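Hypothetical protein (Parabacteroides merdae, PDB 4OO3) is a putative oxidoreductase that probably binds a nicotinamide adenine dinucleotide cofactor through its Rossmann-fold domain, its substrate and reaction being unknown. Local coordinates at residues 16-29 with 48-60. Numbering follows the deposited sequence.
Sequences TLDPGHFHAALVQK and DVDEHLKRIQGFN
P19 lays its CG over one face of the H52 imidazole, a CH-pi contact 4.0 Å from the ring centroid, while CG2 of T16 reaches the same ring off-centre. The chi1 of H52, 169°, sets CG opposite the backbone N and turns the ring to 16-29, where two waters lie in the ring plane: one joins NE2 to T16 OG1, the other lies 2.7 Å from H52 ND1 and also bonds H21 O and R55 NH1. Both ring nitrogens of this buried histidine thus have polar partners. A25 sits as a knob among H52, R55, I56 and F59, its CB 3.7 Å from R55 CB. F59 is held between R55 O over one face and K29 CA over the other, with its CE2 edge 3.3 Å from A25 O; K29 NZ continues to a salt bridge with E396. Cutting F59 back to an alanine is likely to leave a gap under K29 and beside A25. A water bridges D48 OD1 to G20 O, while D48 OD2 takes a hydrogen bond from W205 NE1. Helix 22-26 and the helix at 48-60 cross at -33°; strand 14-17, the P19-G20 loop and helix 22-26 form the first beta-alpha unit of the six-stranded parallel Rossmann sheet, and helix 47-61 follows strand 38-43.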
ATOM      1  N   THR A  16     -15.270 -13.442  -0.842  1.00 30.90           N
ATOM      2  CA  THR A  16     -14.428 -12.738  -1.784  1.00 31.65           C
ATOM      3  C   THR A  16     -15.331 -12.083  -2.806  1.00 30.60           C
ATOM      4  O   THR A  16     -16.018 -12.763  -3.548  1.00 31.42           O
ATOM      5  CB  THR A  16     -13.422 -13.692  -2.437  1.00 34.17           C
ATOM      6  OG1 THR A  16     -12.755 -14.435  -1.408  1.00 32.93           O
ATOM      7  CG2 THR A  16     -12.393 -12.909  -3.252  1.00 35.50           C
ATOM      8  N   LEU A  17     -15.342 -10.753  -2.820  1.00 30.10           N
ATOM      9  CA  LEU A  17     -16.275  -9.997  -3.644  1.00 29.37           C
ATOM     10  C   LEU A  17     -15.573  -9.360  -4.834  1.00 29.61           C
ATOM     11  O   LEU A  17     -14.703  -8.503  -4.665  1.00 29.85           O
ATOM     12  CB  LEU A  17     -16.944  -8.919  -2.807  1.00 29.64           C
ATOM     13  CG  LEU A  17     -17.958  -8.037  -3.538  1.00 30.26           C
ATOM     14  CD1 LEU A  17     -19.155  -8.838  -4.028  1.00 31.07           C
ATOM     15  CD2 LEU A  17     -18.379  -6.922  -2.605  1.00 30.87           C
ATOM     16  N   ASP A  18     -15.974  -9.780  -6.031  1.00 29.48           N
ATOM     17  CA  ASP A  18     -15.462  -9.239  -7.283  1.00 29.88           C
ATOM     18  C   ASP A  18     -13.940  -9.076  -7.266  1.00 29.40           C
ATOM     19  O   ASP A  18     -13.433  -7.969  -7.413  1.00 30.88           O
ATOM     20  CB  ASP A  18     -16.152  -7.907  -7.585  1.00 30.25           C
ATOM     21  CG  ASP A  18     -15.874  -7.398  -8.995  1.00 31.56           C
ATOM     22  OD1 ASP A  18     -15.509  -8.202  -9.875  1.00 29.89           O
ATOM     23  OD2 ASP A  18     -16.030  -6.183  -9.225  1.00 35.19           O
ATOM     24  N   PRO A  19     -13.208 -10.186  -7.071  1.00 30.49           N
ATOM     25  CA  PRO A  19     -11.751 -10.120  -7.031  1.00 30.47           C
ATOM     26  C   PRO A  19     -11.193  -9.814  -8.408  1.00 31.48           C
ATOM     27  O   PRO A  19     -11.657 -10.375  -9.398  1.00 30.95           O
ATOM     28  CB  PRO A  19     -11.349 -11.524  -6.587  1.00 31.43           C
ATOM     29  CG  PRO A  19     -12.437 -12.396  -7.104  1.00 32.42           C
ATOM     30  CD  PRO A  19     -13.694 -11.575  -6.970  1.00 32.23           C
ATOM     31  N   GLY A  20     -10.236  -8.896  -8.469  1.00 32.96           N
ATOM     32  CA  GLY A  20      -9.621  -8.518  -9.740  1.00 33.98           C
ATOM     33  C   GLY A  20      -8.143  -8.216  -9.646  1.00 33.02           C
ATOM     34  O   GLY A  20      -7.571  -7.689 -10.589  1.00 36.12           O
ATOM     35  N   HIS A  21      -7.530  -8.569  -8.518  1.00 34.03           N
ATOM     36  CA  HIS A  21      -6.096  -8.400  -8.293  1.00 32.88           C
ATOM     37  C   HIS A  21      -5.581  -9.622  -7.513  1.00 31.86           C
ATOM     38  O   HIS A  21      -6.351 -10.276  -6.812  1.00 34.36           O
ATOM     39  CB  HIS A  21      -5.843  -7.104  -7.511  1.00 32.97           C
ATOM     40  CG  HIS A  21      -4.402  -6.701  -7.456  1.00 35.42           C
ATOM     41  ND1 HIS A  21      -3.566  -7.064  -6.423  1.00 36.17           N
ATOM     42  CD2 HIS A  21      -3.643  -5.978  -8.312  1.00 35.08           C
ATOM     43  CE1 HIS A  21      -2.357  -6.584  -6.641  1.00 34.80           C
ATOM     44  NE2 HIS A  21      -2.376  -5.923  -7.784  1.00 36.13           N
ATOM     45  N   PHE A  22      -4.287  -9.921  -7.636  1.00 31.58           N
ATOM     46  CA  PHE A  22      -3.618 -11.037  -6.937  0.50 31.40           C
ATOM     47  C   PHE A  22      -3.831 -11.011  -5.422  1.00 30.35           C
ATOM     48  O   PHE A  22      -3.897 -12.051  -4.767  1.00 30.73           O
ATOM     49  CB  PHE A  22      -2.107 -10.991  -7.266  0.50 33.25           C
ATOM     50  CG  PHE A  22      -1.249 -11.956  -6.473  0.50 32.94           C
ATOM     51  CD1 PHE A  22      -1.613 -13.287  -6.319  0.50 34.03           C
ATOM     52  CD2 PHE A  22      -0.041 -11.534  -5.930  0.50 32.66           C
ATOM     53  CE1 PHE A  22      -0.815 -14.169  -5.611  0.50 34.66           C
ATOM     54  CE2 PHE A  22       0.767 -12.411  -5.225  0.50 33.46           C
ATOM     55  CZ  PHE A  22       0.378 -13.731  -5.064  0.50 34.71           C
ATOM     56  N   HIS A  23      -3.914  -9.809  -4.857  1.00 30.40           N
ATOM     57  CA  HIS A  23      -4.057  -9.648  -3.398  1.00 28.94           C
ATOM     58  C   HIS A  23      -5.338 -10.258  -2.831  1.00 28.32           C
ATOM     59  O   HIS A  23      -5.347 -10.706  -1.686  1.00 26.73           O
ATOM     60  CB  HIS A  23      -3.948  -8.182  -2.980  1.00 29.17           C
ATOM     61  CG  HIS A  23      -2.584  -7.604  -3.172  1.00 30.73           C
ATOM     62  ND1 HIS A  23      -2.326  -6.256  -3.067  1.00 31.41           N
ATOM     63  CD2 HIS A  23      -1.406  -8.190  -3.489  1.00 33.52           C
ATOM     64  CE1 HIS A  23      -1.045  -6.036  -3.297  1.00 32.29           C
ATOM     65  NE2 HIS A  23      -0.465  -7.194  -3.553  1.00 35.27           N
ATOM     66  N   ALA A  24      -6.402 -10.300  -3.629  1.00 27.79           N
ATOM     67  CA  ALA A  24      -7.600 -11.033  -3.235  1.00 29.13           C
ATOM     68  C   ALA A  24      -7.258 -12.488  -2.891  1.00 30.20           C
ATOM     69  O   ALA A  24      -7.783 -13.045  -1.926  1.00 32.20           O
ATOM     70  CB  ALA A  24      -8.650 -10.980  -4.337  1.00 29.43           C
ATOM     71  N   ALA A  25      -6.374 -13.097  -3.675  1.00 31.42           N
ATOM     72  CA  ALA A  25      -5.946 -14.473  -3.420  1.00 31.24           C
ATOM     73  C   ALA A  25      -4.861 -14.551  -2.357  1.00 31.13           C
ATOM     74  O   ALA A  25      -4.835 -15.486  -1.571  1.00 33.76           O
ATOM     75  CB  ALA A  25      -5.469 -15.132  -4.706  1.00 33.25           C
ATOM     76  N   LEU A  26      -3.970 -13.565  -2.321  1.00 30.59           N
ATOM     77  CA  LEU A  26      -2.828 -13.599  -1.406  1.00 28.90           C
ATOM     78  C   LEU A  26      -3.263 -13.740   0.046  1.00 28.84           C
ATOM     79  O   LEU A  26      -2.539 -14.305   0.857  1.00 27.85           O
ATOM     80  CB  LEU A  26      -1.968 -12.342  -1.576  1.00 29.18           C
ATOM     81  CG  LEU A  26      -0.566 -12.324  -0.965  1.00 31.04           C
ATOM     82  CD1 LEU A  26       0.191 -13.604  -1.291  1.00 32.05           C
ATOM     83  CD2 LEU A  26       0.203 -11.107  -1.463  1.00 31.18           C
ATOM     84  N   VAL A  27      -4.448 -13.233   0.370  1.00 28.23           N
ATOM     85  CA  VAL A  27      -5.026 -13.414   1.702  1.00 30.14           C
ATOM     86  C   VAL A  27      -5.103 -14.891   2.079  1.00 30.03           C
ATOM     87  O   VAL A  27      -4.945 -15.249   3.247  1.00 30.89           O
ATOM     88  CB  VAL A  27      -6.444 -12.794   1.786  1.00 31.91           C
ATOM     89  CG1 VAL A  27      -7.153 -13.200   3.072  1.00 31.12           C
ATOM     90  CG2 VAL A  27      -6.367 -11.274   1.684  1.00 32.71           C
ATOM     91  N   GLN A  28      -5.348 -15.737   1.081  1.00 29.78           N
ATOM     92  CA  GLN A  28      -5.524 -17.172   1.276  1.00 30.97           C
ATOM     93  C   GLN A  28      -4.270 -17.989   0.951  1.00 32.83           C
ATOM     94  O   GLN A  28      -4.331 -19.219   0.879  1.00 31.91           O
ATOM     95  CB  GLN A  28      -6.685 -17.655   0.409  1.00 29.61           C
ATOM     96  CG  GLN A  28      -8.025 -17.059   0.787  1.00 28.56           C
ATOM     97  CD  GLN A  28      -9.138 -17.582  -0.091  1.00 29.26           C
ATOM     98  OE1 GLN A  28      -9.319 -18.799  -0.232  1.00 30.94           O
ATOM     99  NE2 GLN A  28      -9.880 -16.674  -0.706  1.00 29.34           N
ATOM    100  N   LYS A  29      -3.141 -17.310   0.762  1.00 33.47           N
ATOM    101  CA  LYS A  29      -1.854 -17.967   0.496  1.00 35.07           C
ATOM    102  C   LYS A  29      -1.482 -18.970   1.590  1.00 34.67           C
ATOM    103  O   LYS A  29      -0.825 -19.977   1.310  1.00 33.73           O
ATOM    104  CB  LYS A  29      -0.752 -16.906   0.361  1.00 37.08           C
ATOM    105  CG  LYS A  29       0.656 -17.421   0.069  1.00 41.93           C
ATOM    106  CD  LYS A  29       0.866 -17.692  -1.411  1.00 44.46           C
ATOM    107  CE  LYS A  29       2.332 -17.921  -1.736  1.00 50.00           C
ATOM    108  NZ  LYS A  29       2.630 -17.641  -3.168  1.00 51.26           N
ATOM    109  N   ASP A  48     -11.441 -11.844 -14.617  1.00 35.03           N
ATOM    110  CA  ASP A  48     -10.976 -11.483 -13.272  1.00 35.28           C
ATOM    111  C   ASP A  48     -11.211 -12.596 -12.252  1.00 34.35           C
ATOM    112  O   ASP A  48     -10.277 -13.010 -11.573  1.00 34.72           O
ATOM    113  CB  ASP A  48     -11.627 -10.179 -12.788  1.00 36.48           C
ATOM    114  CG  ASP A  48     -11.162  -8.948 -13.568  1.00 39.06           C
ATOM    115  OD1 ASP A  48     -10.070  -8.955 -14.177  1.00 39.99           O
ATOM    116  OD2 ASP A  48     -11.901  -7.949 -13.560  1.00 42.33           O
ATOM    117  N   VAL A  49     -12.444 -13.092 -12.155  1.00 34.62           N
ATOM    118  CA  VAL A  49     -12.756 -14.192 -11.217  1.00 33.31           C
ATOM    119  C   VAL A  49     -12.074 -15.517 -11.594  1.00 33.85           C
ATOM    120  O   VAL A  49     -11.633 -16.245 -10.715  1.00 33.30           O
ATOM    121  CB  VAL A  49     -14.283 -14.420 -11.045  1.00 32.11           C
ATOM    122  CG1 VAL A  49     -14.921 -14.951 -12.327  1.00 32.85           C
ATOM    123  CG2 VAL A  49     -14.559 -15.371  -9.882  1.00 31.30           C
ATOM    124  N   ASP A  50     -11.993 -15.823 -12.889  1.00 34.94           N
ATOM    125  CA  ASP A  50     -11.312 -17.038 -13.355  1.00 37.03           C
ATOM    126  C   ASP A  50      -9.854 -17.035 -12.927  1.00 37.27           C
ATOM    127  O   ASP A  50      -9.322 -18.057 -12.494  1.00 38.37           O
ATOM    128  CB  ASP A  50     -11.380 -17.175 -14.882  1.00 39.10           C
ATOM    129  CG  ASP A  50     -12.795 -17.391 -15.403  1.00 40.68           C
ATOM    130  OD1 ASP A  50     -13.699 -17.724 -14.607  1.00 40.65           O
ATOM    131  OD2 ASP A  50     -12.999 -17.227 -16.627  1.00 43.39           O
ATOM    132  N   GLU A  51      -9.204 -15.883 -13.061  1.00 37.63           N
ATOM    133  CA  GLU A  51      -7.816 -15.747 -12.636  1.00 37.67           C
ATOM    134  C   GLU A  51      -7.676 -15.878 -11.126  1.00 37.05           C
ATOM    135  O   GLU A  51      -6.710 -16.462 -10.641  1.00 39.60           O
ATOM    136  CB  GLU A  51      -7.237 -14.412 -13.092  1.00 38.21           C
ATOM    137  CG  GLU A  51      -7.059 -14.321 -14.591  1.00 41.17           C
ATOM    138  CD  GLU A  51      -6.092 -15.357 -15.106  1.00 44.21           C
ATOM    139  OE1 GLU A  51      -4.899 -15.252 -14.773  1.00 50.50           O
ATOM    140  OE2 GLU A  51      -6.526 -16.273 -15.834  1.00 48.07           O
ATOM    141  N   HIS A  52      -8.637 -15.340 -10.383  1.00 34.24           N
ATOM    142  CA  HIS A  52      -8.611 -15.475  -8.937  1.00 32.52           C
ATOM    143  C   HIS A  52      -8.716 -16.941  -8.536  1.00 34.27           C
ATOM    144  O   HIS A  52      -7.953 -17.412  -7.688  1.00 36.25           O
ATOM    145  CB  HIS A  52      -9.733 -14.680  -8.275  1.00 32.00           C
ATOM    146  CG  HIS A  52      -9.901 -14.998  -6.827  1.00 30.79           C
ATOM    147  ND1 HIS A  52      -9.095 -14.457  -5.852  1.00 29.92           N
ATOM    148  CD2 HIS A  52     -10.746 -15.843  -6.194  1.00 32.10           C
ATOM    149  CE1 HIS A  52      -9.446 -14.943  -4.676  1.00 31.25           C
ATOM    150  NE2 HIS A  52     -10.449 -15.784  -4.854  1.00 32.01           N
ATOM    151  N   LEU A  53      -9.661 -17.657  -9.142  1.00 34.49           N
ATOM    152  CA  LEU A  53      -9.879 -19.065  -8.817  1.00 35.58           C
ATOM    153  C   LEU A  53      -8.666 -19.932  -9.148  1.00 34.47           C
ATOM    154  O   LEU A  53      -8.349 -20.851  -8.394  1.00 32.82           O
ATOM    155  CB  LEU A  53     -11.132 -19.605  -9.524  1.00 37.10           C
ATOM    156  CG  LEU A  53     -12.465 -18.987  -9.079  1.00 36.91           C
ATOM    157  CD1 LEU A  53     -13.615 -19.613  -9.849  1.00 38.29           C
ATOM    158  CD2 LEU A  53     -12.677 -19.131  -7.580  1.00 36.24           C
ATOM    159  N   LYS A  54      -7.992 -19.639 -10.263  1.00 37.37           N
ATOM    160  CA  LYS A  54      -6.714 -20.307 -10.606  1.00 39.12           C
ATOM    161  C   LYS A  54      -5.667 -20.172  -9.509  1.00 35.87           C
ATOM    162  O   LYS A  54      -4.988 -21.136  -9.174  1.00 37.56           O
ATOM    163  CB  LYS A  54      -6.115 -19.734 -11.888  1.00 43.79           C
ATOM    164  CG  LYS A  54      -6.703 -20.276 -13.177  1.00 51.45           C
ATOM    165  CD  LYS A  54      -5.674 -20.187 -14.297  1.00 59.14           C
ATOM    166  CE  LYS A  54      -6.312 -20.251 -15.673  1.00 65.64           C
ATOM    167  NZ  LYS A  54      -6.902 -18.939 -16.059  1.00 67.85           N
ATOM    168  N   ARG A  55      -5.529 -18.968  -8.964  1.00 33.05           N
ATOM    169  CA  ARG A  55      -4.538 -18.708  -7.929  1.00 32.40           C
ATOM    170  C   ARG A  55      -4.816 -19.525  -6.684  1.00 32.47           C
ATOM    171  O   ARG A  55      -3.905 -20.120  -6.113  1.00 33.33           O
ATOM    172  CB  ARG A  55      -4.509 -17.228  -7.570  1.00 33.41           C
ATOM    173  CG  ARG A  55      -3.956 -16.350  -8.675  1.00 34.03           C
ATOM    174  CD  ARG A  55      -4.258 -14.887  -8.431  1.00 33.75           C
ATOM    175  NE  ARG A  55      -3.971 -14.114  -9.635  1.00 33.87           N
ATOM    176  CZ  ARG A  55      -4.772 -13.203 -10.185  1.00 34.24           C
ATOM    177  NH1 ARG A  55      -5.941 -12.867  -9.638  1.00 33.97           N
ATOM    178  NH2 ARG A  55      -4.377 -12.596 -11.296  1.00 35.50           N
ATOM    179  N   ILE A  56      -6.082 -19.564  -6.274  1.00 32.72           N
ATOM    180  CA  ILE A  56      -6.482 -20.358  -5.109  1.00 32.85           C
ATOM    181  C   ILE A  56      -6.177 -21.841  -5.307  1.00 34.17           C
ATOM    182  O   ILE A  56      -5.692 -22.505  -4.392  1.00 34.35           O
ATOM    183  CB  ILE A  56      -7.988 -20.248  -4.802  1.00 31.18           C
ATOM    184  CG1 ILE A  56      -8.404 -18.793  -4.549  1.00 30.33           C
ATOM    185  CG2 ILE A  56      -8.337 -21.125  -3.602  1.00 31.51           C
ATOM    186  CD1 ILE A  56      -7.690 -18.110  -3.398  1.00 30.45           C
ATOM    187  N   GLN A  57      -6.488 -22.360  -6.490  1.00 34.72           N
ATOM    188  CA  GLN A  57      -6.291 -23.773  -6.758  1.00 37.66           C
ATOM    189  C   GLN A  57      -4.800 -24.109  -6.845  1.00 37.58           C
ATOM    190  O   GLN A  57      -4.398 -25.223  -6.495  1.00 38.95           O
ATOM    191  CB  GLN A  57      -7.030 -24.194  -8.032  1.00 39.98           C
ATOM    192  CG  GLN A  57      -7.047 -25.699  -8.281  1.00 45.72           C
ATOM    193  CD  GLN A  57      -7.789 -26.485  -7.205  1.00 47.38           C
ATOM    194  OE1 GLN A  57      -8.513 -25.916  -6.384  1.00 47.20           O
ATOM    195  NE2 GLN A  57      -7.615 -27.801  -7.211  1.00 47.94           N
ATOM    196  N   GLY A  58      -3.988 -23.152  -7.302  1.00 35.68           N
ATOM    197  CA  GLY A  58      -2.529 -23.272  -7.231  1.00 35.60           C
ATOM    198  C   GLY A  58      -2.030 -23.428  -5.800  1.00 35.76           C
ATOM    199  O   GLY A  58      -1.144 -24.243  -5.525  1.00 37.35           O
ATOM    200  N   PHE A  59      -2.606 -22.657  -4.879  1.00 33.40           N
ATOM    201  CA  PHE A  59      -2.298 -22.824  -3.459  1.00 33.59           C
ATOM    202  C   PHE A  59      -2.708 -24.217  -2.951  1.00 34.33           C
ATOM    203  O   PHE A  59      -2.002 -24.816  -2.144  1.00 34.93           O
ATOM    204  CB  PHE A  59      -2.980 -21.745  -2.600  1.00 32.50           C
ATOM    205  CG  PHE A  59      -2.655 -20.318  -2.994  1.00 32.07           C
ATOM    206  CD1 PHE A  59      -1.456 -19.984  -3.633  1.00 32.63           C
ATOM    207  CD2 PHE A  59      -3.543 -19.296  -2.684  1.00 30.50           C
ATOM    208  CE1 PHE A  59      -1.177 -18.668  -3.974  1.00 31.93           C
ATOM    209  CE2 PHE A  59      -3.263 -17.982  -3.017  1.00 30.06           C
ATOM    210  CZ  PHE A  59      -2.079 -17.665  -3.659  1.00 30.52           C
ATOM    211  N   ASN A  60      -3.845 -24.722  -3.421  1.00 35.25           N
ATOM    212  CA  ASN A  60      -4.352 -26.037  -2.996  1.00 35.70           C
ATOM    213  C   ASN A  60      -3.547 -27.219  -3.542  1.00 37.39           C
ATOM    214  O   ASN A  60      -3.613 -28.309  -2.988  1.00 38.96           O
ATOM    215  CB  ASN A  60      -5.817 -26.235  -3.428  1.00 34.83           C
ATOM    216  CG  ASN A  60      -6.809 -25.430  -2.605  1.00 34.65           C
ATOM    217  OD1 ASN A  60      -6.461 -24.753  -1.634  1.00 33.04           O
ATOM    218  ND2 ASN A  60      -8.074 -25.508  -3.002  1.00 35.67           N
TER
HETATM  219  O   HOH W   1     -11.614 -16.585  -2.540  1.00 25.48           O
HETATM  220  O   HOH W   2     -13.730  -7.251 -11.506  1.00 36.09           O
HETATM  221  O   HOH W   3      -7.794  -9.581 -12.893  1.00 48.17           O
HETATM  222  O   HOH W   4      -6.959 -13.039  -6.842  1.00 29.48           O